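Local coordinates for protein heat-inducible transcription repressor hrcA homolog (Thermotoga maritima, PDB 1STZ) that probably represses class I heat shock genes, the grpE-dnaK-dnaJ and groELS operons, as a DNA-binding transcriptional regulator, at residues L136-N141 with V228-D233; K261-L266 with S303-T308. One frame throughout, in Å; residues are numbered along the deposited sequence.

Contact 1 and contact 2 share one antiparallel sheet, contact 1 within it and contact 2 between it and helix 260-266; their centres lie about 12 Å apart, and 136-141 with 228-233 closes before 261-266 with 303-308 opens. Contact 1 pairs strand 231-234, at one edge of the sheet within this chain, with strand 134-138; strand 299-309 is the next neighbour, joined to it by probable hydrogen bonds between Leu136 O and Tyr305 N and between Glu138 N and Ser303 O. Helix 260-266 lies over this junction, where Leu263 packs on Tyr231 as well as on Tyr305. All four segments belong to the C-terminal HrcA region (GAF clan), whose five-stranded sheet here joins strands far apart in sequence.

Contact 1 of 2, residues L136-N141 with V228-D233; sequences LIERPN and VERYLD
Arg139 O is gripped by two nitrogens of Arg230, NH1 at 2.8 Å and NH2 at 3.1 Å, the guanidinium meeting it end-on and in its own plane. NH2 lies nearly along the C=O axis, whereas NH1 sits above the carbonyl plane. Bends at chi2 and chi3 fold the Arg230 chain back to this carbonyl, and in return Arg139 N donates to Arg230 O. Glu138, extended with CG anti to its backbone N, crosses the Arg230 guanidinium obliquely. Its OE2 lies over the centre of one face, 3.9 Å from Arg230 NH2, a long salt bridge of charges alone; its OE1 is held by Ser303 N. Tyr231 runs beside Glu138, pointing the same way, with ring and carboxylate planes 3° apart and Glu138 CB 3.6 Å from Tyr231 CE2. On the sheet's other side the extended Arg139 chain sends NH1 to Glu229 O (2.8 Å), from above that carbonyl's plane. Val228 CG1 and Leu232 CB lie over opposite faces of the Arg139 guanidinium, both toward its rim, and Arg139 NH2 forms a salt bridge with Glu117. Ile137 and Leu232 exchange two backbone bonds, Ile137 N to Leu232 O being nearly straight (167°), between the non-hydrogen-bonded pairs Leu136-Asp233 and Glu138-Tyr231. This antiparallel ladder sets edge strand 231-234 on the five-stranded sheet of the C-terminal HrcA region, both arginines bonding across where one strand ends and the other begins.

Contact 2 of 2, residues K261-L266 with S303-T308; sequences KFLESL and SVYLFT
Leu263, on helix 260-266, carries the contact. With CG anti to the carbonyl carbon (chi1 -77°) and chi2 near 180°, its CD2 comes over the centre of the Tyr305 ring, a CH-pi contact 4.2 Å from the centroid and 12° off the ring normal. The same methyl reaches the edge of the Phe307 ring, 4.0 Å from Phe307 CZ, so one branch serves two aromatic side chains. Leu263 O accepts from Tyr305 OH at 2.7 Å, the hydroxyl approaching from above the carbonyl plane; Leu266 N donates to the same oxygen, which therefore has a helical and a tyrosine donor. Helix and strand cross almost at right angles, 87° between segments whose axes come within 9.8 Å: a helix laid across the antiparallel sheet of the C-terminal HrcA region, with alternate strand residues Tyr305 and Phe307 facing it. Val304, just before Tyr305, and Leu306, between the two aromatics, face helices 116-131 and 314-334 on the other side of the sheet. An alanine in place of Tyr305 would remove the ring under Leu263 CD2 and the hydroxyl donor to Leu263 O, and would probably loosen the seat of the helix on the strand. Within the helix, Ser265 OG donates to Phe262 O. About one turn on from Leu263, Leu266 approaches the Tyr305 ring at its edge, CB lying 4.2 Å from Tyr305 CE2, while its CD1 comes within 4.4 Å of Phe307 CZ.

Contact 1 of 2, residues L136-N141 with V228-D233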
loop_
_atom_site.group_PDB
_atom_site.type_symbol
_atom_site.label_atom_id
_atom_site.label_comp_id
_atom_site.label_asym_id
_atom_site.label_seq_id
_atom_site.Cartn_x
_atom_site.Cartn_y
_atom_site.Cartn_z
ATOM N N LEU A 136 7.082 2.071 -19.985
ATOM C CA LEU A 136 6.243 2.781 -20.949
ATOM C C LEU A 136 4.932 2.034 -21.061
ATOM O O LEU A 136 4.937 0.821 -21.255
ATOM C CB LEU A 136 6.889 2.833 -22.326
ATOM C CG LEU A 136 8.202 3.577 -22.469
ATOM C CD1 LEU A 136 8.613 3.524 -23.920
ATOM C CD2 LEU A 136 8.155 5.029 -21.990
ATOM N N ILE A 137 3.818 2.740 -20.894
ATOM C CA ILE A 137 2.490 2.202 -21.173
ATOM C C ILE A 137 1.872 3.008 -22.311
ATOM O O ILE A 137 1.687 4.213 -22.193
ATOM C CB ILE A 137 1.579 2.294 -19.946
ATOM C CG1 ILE A 137 2.212 1.559 -18.755
ATOM C CG2 ILE A 137 0.193 1.711 -20.260
ATOM C CD1 ILE A 137 1.343 1.487 -17.543
ATOM N N GLU A 138 1.541 2.326 -23.399
ATOM C CA GLU A 138 0.798 2.909 -24.489
ATOM C C GLU A 138 -0.653 3.236 -24.046
ATOM O O GLU A 138 -1.391 2.334 -23.658
ATOM C CB GLU A 138 0.804 1.941 -25.663
ATOM C CG GLU A 138 0.471 2.568 -26.996
ATOM C CD GLU A 138 0.489 1.580 -28.145
ATOM O OE1 GLU A 138 0.343 0.350 -27.920
ATOM O OE2 GLU A 138 0.625 2.041 -29.300
ATOM N N ARG A 139 -1.027 4.522 -24.090
ATOM C CA ARG A 139 -2.393 4.981 -23.828
ATOM C C ARG A 139 -3.349 4.486 -24.924
ATOM O O ARG A 139 -2.937 4.229 -26.045
ATOM C CB ARG A 139 -2.451 6.523 -23.762
ATOM C CG ARG A 139 -1.610 7.135 -22.664
ATOM C CD ARG A 139 -1.750 8.651 -22.524
ATOM N NE ARG A 139 -1.241 9.123 -21.235
ATOM C CZ ARG A 139 -0.030 9.628 -20.994
ATOM N NH1 ARG A 139 0.898 9.738 -21.939
ATOM N NH2 ARG A 139 0.267 10.025 -19.765
ATOM N N PRO A 140 -4.634 4.369 -24.628
ATOM C CA PRO A 140 -5.584 3.953 -25.660
ATOM C C PRO A 140 -5.512 4.917 -26.853
ATOM O O PRO A 140 -5.355 6.127 -26.669
ATOM C CB PRO A 140 -6.937 4.052 -24.947
ATOM C CG PRO A 140 -6.601 3.936 -23.515
ATOM C CD PRO A 140 -5.306 4.660 -23.350
ATOM N N ASN A 141 -5.587 4.375 -28.062
ATOM C CA ASN A 141 -5.479 5.179 -29.271
ATOM C C ASN A 141 -6.689 6.100 -29.383
ATOM O O ASN A 141 -7.818 5.648 -29.289
ATOM C CB ASN A 141 -5.368 4.263 -30.490
ATOM C CG ASN A 141 -4.806 4.967 -31.725
ATOM O OD1 ASN A 141 -5.098 6.147 -31.993
ATOM N ND2 ASN A 141 -3.998 4.236 -32.492
ATOM N N VAL A 228 -1.153 15.144 -24.935
ATOM C CA VAL A 228 -0.857 13.938 -24.163
ATOM C C VAL A 228 0.086 13.065 -24.987
ATOM O O VAL A 228 -0.231 12.679 -26.120
ATOM C CB VAL A 228 -2.124 13.087 -23.849
ATOM C CG1 VAL A 228 -1.813 12.059 -22.757
ATOM C CG2 VAL A 228 -3.280 13.967 -23.431
ATOM N N GLU A 229 1.234 12.746 -24.395
ATOM C CA GLU A 229 2.191 11.843 -24.995
ATOM C C GLU A 229 1.462 10.510 -25.289
ATOM O O GLU A 229 0.458 10.171 -24.643
ATOM C CB GLU A 229 3.384 11.653 -24.039
ATOM C CG GLU A 229 4.192 12.932 -23.764
ATOM C CD GLU A 229 5.292 12.765 -22.720
ATOM O OE1 GLU A 229 5.658 13.780 -22.092
ATOM O OE2 GLU A 229 5.825 11.633 -22.526
ATOM N N ARG A 230 1.917 9.785 -26.301
ATOM C CA ARG A 230 1.271 8.523 -26.653
ATOM C C ARG A 230 1.585 7.462 -25.590
ATOM O O ARG A 230 0.805 6.557 -25.379
ATOM C CB ARG A 230 1.685 8.042 -28.047
ATOM C CG ARG A 230 0.491 7.826 -28.987
ATOM C CD ARG A 230 0.566 6.544 -29.758
ATOM N NE ARG A 230 -0.645 5.734 -29.847
ATOM C CZ ARG A 230 -1.305 5.211 -28.831
ATOM N NH1 ARG A 230 -0.946 5.439 -27.574
ATOM N NH2 ARG A 230 -2.366 4.469 -29.089
ATOM N N TYR A 231 2.729 7.596 -24.939
ATOM C CA TYR A 231 3.136 6.693 -23.871
ATOM C C TYR A 231 3.259 7.444 -22.571
ATOM O O TYR A 231 3.797 8.533 -22.555
ATOM C CB TYR A 231 4.489 6.053 -24.188
ATOM C CG TYR A 231 4.430 5.133 -25.374
ATOM C CD1 TYR A 231 4.579 5.629 -26.665
ATOM C CD2 TYR A 231 4.238 3.773 -25.210
ATOM C CE1 TYR A 231 4.520 4.794 -27.761
ATOM C CE2 TYR A 231 4.166 2.914 -26.321
ATOM C CZ TYR A 231 4.312 3.437 -27.590
ATOM O OH TYR A 231 4.247 2.621 -28.699
ATOM N N LEU A 232 2.749 6.850 -21.496
ATOM C CA LEU A 232 3.037 7.268 -20.122
ATOM C C LEU A 232 4.315 6.579 -19.660
ATOM O O LEU A 232 4.396 5.350 -19.717
ATOM C CB LEU A 232 1.906 6.822 -19.195
ATOM C CG LEU A 232 2.142 7.030 -17.687
ATOM C CD1 LEU A 232 0.842 7.395 -16.988
ATOM C CD2 LEU A 232 2.769 5.799 -16.998
ATOM N N ASP A 233 5.292 7.339 -19.185
ATOM C CA ASP A 233 6.542 6.760 -18.695
ATOM C C ASP A 233 6.683 6.924 -17.177
ATOM O O ASP A 233 6.139 7.840 -16.588
ATOM C CB ASP A 233 7.751 7.361 -19.418
ATOM C CG ASP A 233 7.883 8.839 -19.204
ATOM O OD1 ASP A 233 7.058 9.600 -19.762
ATOM O OD2 ASP A 233 8.773 9.347 -18.487
HETATM O O HOH W 1 -2.466 7.266 -32.243
#

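Contact 2 of 2, residues K261-L266 with S303-T308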
loop_
_atom_site.group_PDB
_atom_site.type_symbol
_atom_site.label_atom_id
_atom_site.label_comp_id
_atom_site.label_asym_id
_atom_site.label_seq_id
_atom_site.Cartn_x
_atom_site.Cartn_y
_atom_site.Cartn_z
ATOM N N LYS A 261 7.684 1.943 -34.418
ATOM C CA LYS A 261 7.878 0.757 -35.242
ATOM C C LYS A 261 8.818 -0.243 -34.555
ATOM O O LYS A 261 8.544 -1.427 -34.527
ATOM C CB LYS A 261 8.443 1.165 -36.603
ATOM C CG LYS A 261 7.891 0.392 -37.790
ATOM C CD LYS A 261 6.654 1.056 -38.410
ATOM C CE LYS A 261 6.761 1.171 -39.943
ATOM N NZ LYS A 261 7.833 2.114 -40.414
ATOM N N PHE A 262 9.923 0.248 -34.001
ATOM C CA PHE A 262 10.811 -0.572 -33.195
ATOM C C PHE A 262 10.125 -1.115 -31.934
ATOM O O PHE A 262 10.215 -2.304 -31.650
ATOM C CB PHE A 262 12.080 0.200 -32.838
ATOM C CG PHE A 262 12.946 -0.505 -31.860
ATOM C CD1 PHE A 262 13.612 -1.676 -32.226
ATOM C CD2 PHE A 262 13.094 -0.022 -30.576
ATOM C CE1 PHE A 262 14.420 -2.343 -31.308
ATOM C CE2 PHE A 262 13.876 -0.686 -29.659
ATOM C CZ PHE A 262 14.548 -1.844 -30.028
ATOM N N LEU A 263 9.428 -0.275 -31.178
ATOM C CA LEU A 263 8.723 -0.768 -29.988
ATOM C C LEU A 263 7.730 -1.861 -30.336
ATOM O O LEU A 263 7.590 -2.844 -29.596
ATOM C CB LEU A 263 7.980 0.351 -29.250
ATOM C CG LEU A 263 8.782 1.303 -28.373
ATOM C CD1 LEU A 263 7.799 2.250 -27.658
ATOM C CD2 LEU A 263 9.639 0.551 -27.357
ATOM N N GLU A 264 7.027 -1.688 -31.453
ATOM C CA GLU A 264 6.023 -2.656 -31.878
ATOM C C GLU A 264 6.661 -4.001 -32.242
ATOM O O GLU A 264 6.046 -5.046 -32.023
ATOM C CB GLU A 264 5.189 -2.118 -33.063
ATOM C CG GLU A 264 4.116 -1.120 -32.621
ATOM C CD GLU A 264 3.304 -0.500 -33.759
ATOM O OE1 GLU A 264 3.552 -0.815 -34.944
ATOM O OE2 GLU A 264 2.399 0.322 -33.457
ATOM N N SER A 265 7.877 -3.968 -32.793
ATOM C CA SER A 265 8.606 -5.179 -33.180
ATOM C C SER A 265 9.061 -6.002 -31.971
ATOM O O SER A 265 9.322 -7.184 -32.105
ATOM C CB SER A 265 9.833 -4.826 -34.041
ATOM O OG SER A 265 10.925 -4.359 -33.244
ATOM N N LEU A 266 9.173 -5.362 -30.811
ATOM C CA LEU A 266 9.546 -6.039 -29.576
ATOM C C LEU A 266 8.459 -6.973 -29.061
ATOM O O LEU A 266 8.745 -8.025 -28.467
ATOM C CB LEU A 266 9.873 -5.020 -28.475
ATOM C CG LEU A 266 11.087 -4.129 -28.715
ATOM C CD1 LEU A 266 11.204 -3.095 -27.627
ATOM C CD2 LEU A 266 12.362 -4.953 -28.768
ATOM N N SER A 303 0.168 -1.589 -25.671
ATOM C CA SER A 303 1.306 -2.344 -25.181
ATOM C C SER A 303 1.949 -1.700 -23.939
ATOM O O SER A 303 1.881 -0.479 -23.729
ATOM C CB SER A 303 2.331 -2.480 -26.301
ATOM O OG SER A 303 1.748 -3.197 -27.380
ATOM N N VAL A 304 2.552 -2.551 -23.113
ATOM C CA VAL A 304 3.321 -2.161 -21.941
ATOM C C VAL A 304 4.750 -2.679 -22.083
ATOM O O VAL A 304 4.957 -3.813 -22.497
ATOM C CB VAL A 304 2.721 -2.765 -20.665
ATOM C CG1 VAL A 304 3.482 -2.313 -19.427
ATOM C CG2 VAL A 304 1.246 -2.400 -20.544
ATOM N N TYR A 305 5.715 -1.847 -21.719
ATOM C CA TYR A 305 7.137 -2.170 -21.787
ATOM C C TYR A 305 7.809 -1.872 -20.456
ATOM O O TYR A 305 7.607 -0.807 -19.891
ATOM C CB TYR A 305 7.823 -1.347 -22.868
ATOM C CG TYR A 305 7.213 -1.517 -24.230
ATOM C CD1 TYR A 305 6.135 -0.749 -24.620
ATOM C CD2 TYR A 305 7.723 -2.441 -25.132
ATOM C CE1 TYR A 305 5.571 -0.897 -25.879
ATOM C CE2 TYR A 305 7.163 -2.603 -26.378
ATOM C CZ TYR A 305 6.090 -1.825 -26.752
ATOM O OH TYR A 305 5.543 -1.960 -28.012
ATOM N N LEU A 306 8.583 -2.837 -19.959
ATOM C CA LEU A 306 9.462 -2.668 -18.803
ATOM C C LEU A 306 10.926 -2.858 -19.242
ATOM O O LEU A 306 11.327 -3.950 -19.663
ATOM C CB LEU A 306 9.137 -3.753 -17.781
ATOM C CG LEU A 306 9.496 -3.635 -16.301
ATOM C CD1 LEU A 306 10.046 -4.930 -15.776
ATOM C CD2 LEU A 306 10.367 -2.466 -15.922
ATOM N N PHE A 307 11.722 -1.825 -19.098
ATOM C CA PHE A 307 13.136 -1.871 -19.410
ATOM C C PHE A 307 13.914 -1.855 -18.110
ATOM O O PHE A 307 13.677 -1.017 -17.260
ATOM C CB PHE A 307 13.551 -0.663 -20.248
ATOM C CG PHE A 307 12.937 -0.623 -21.605
ATOM C CD1 PHE A 307 11.768 0.085 -21.827
ATOM C CD2 PHE A 307 13.555 -1.247 -22.674
ATOM C CE1 PHE A 307 11.205 0.146 -23.111
ATOM C CE2 PHE A 307 13.000 -1.200 -23.926
ATOM C CZ PHE A 307 11.810 -0.500 -24.143
ATOM N N THR A 308 14.850 -2.789 -17.965
ATOM C CA THR A 308 15.792 -2.786 -16.856
ATOM C C THR A 308 17.146 -3.101 -17.408
ATOM O O THR A 308 17.273 -3.487 -18.558
ATOM C CB THR A 308 15.428 -3.887 -15.817
ATOM O OG1 THR A 308 15.416 -5.176 -16.450
ATOM C CG2 THR A 308 14.001 -3.718 -15.278
#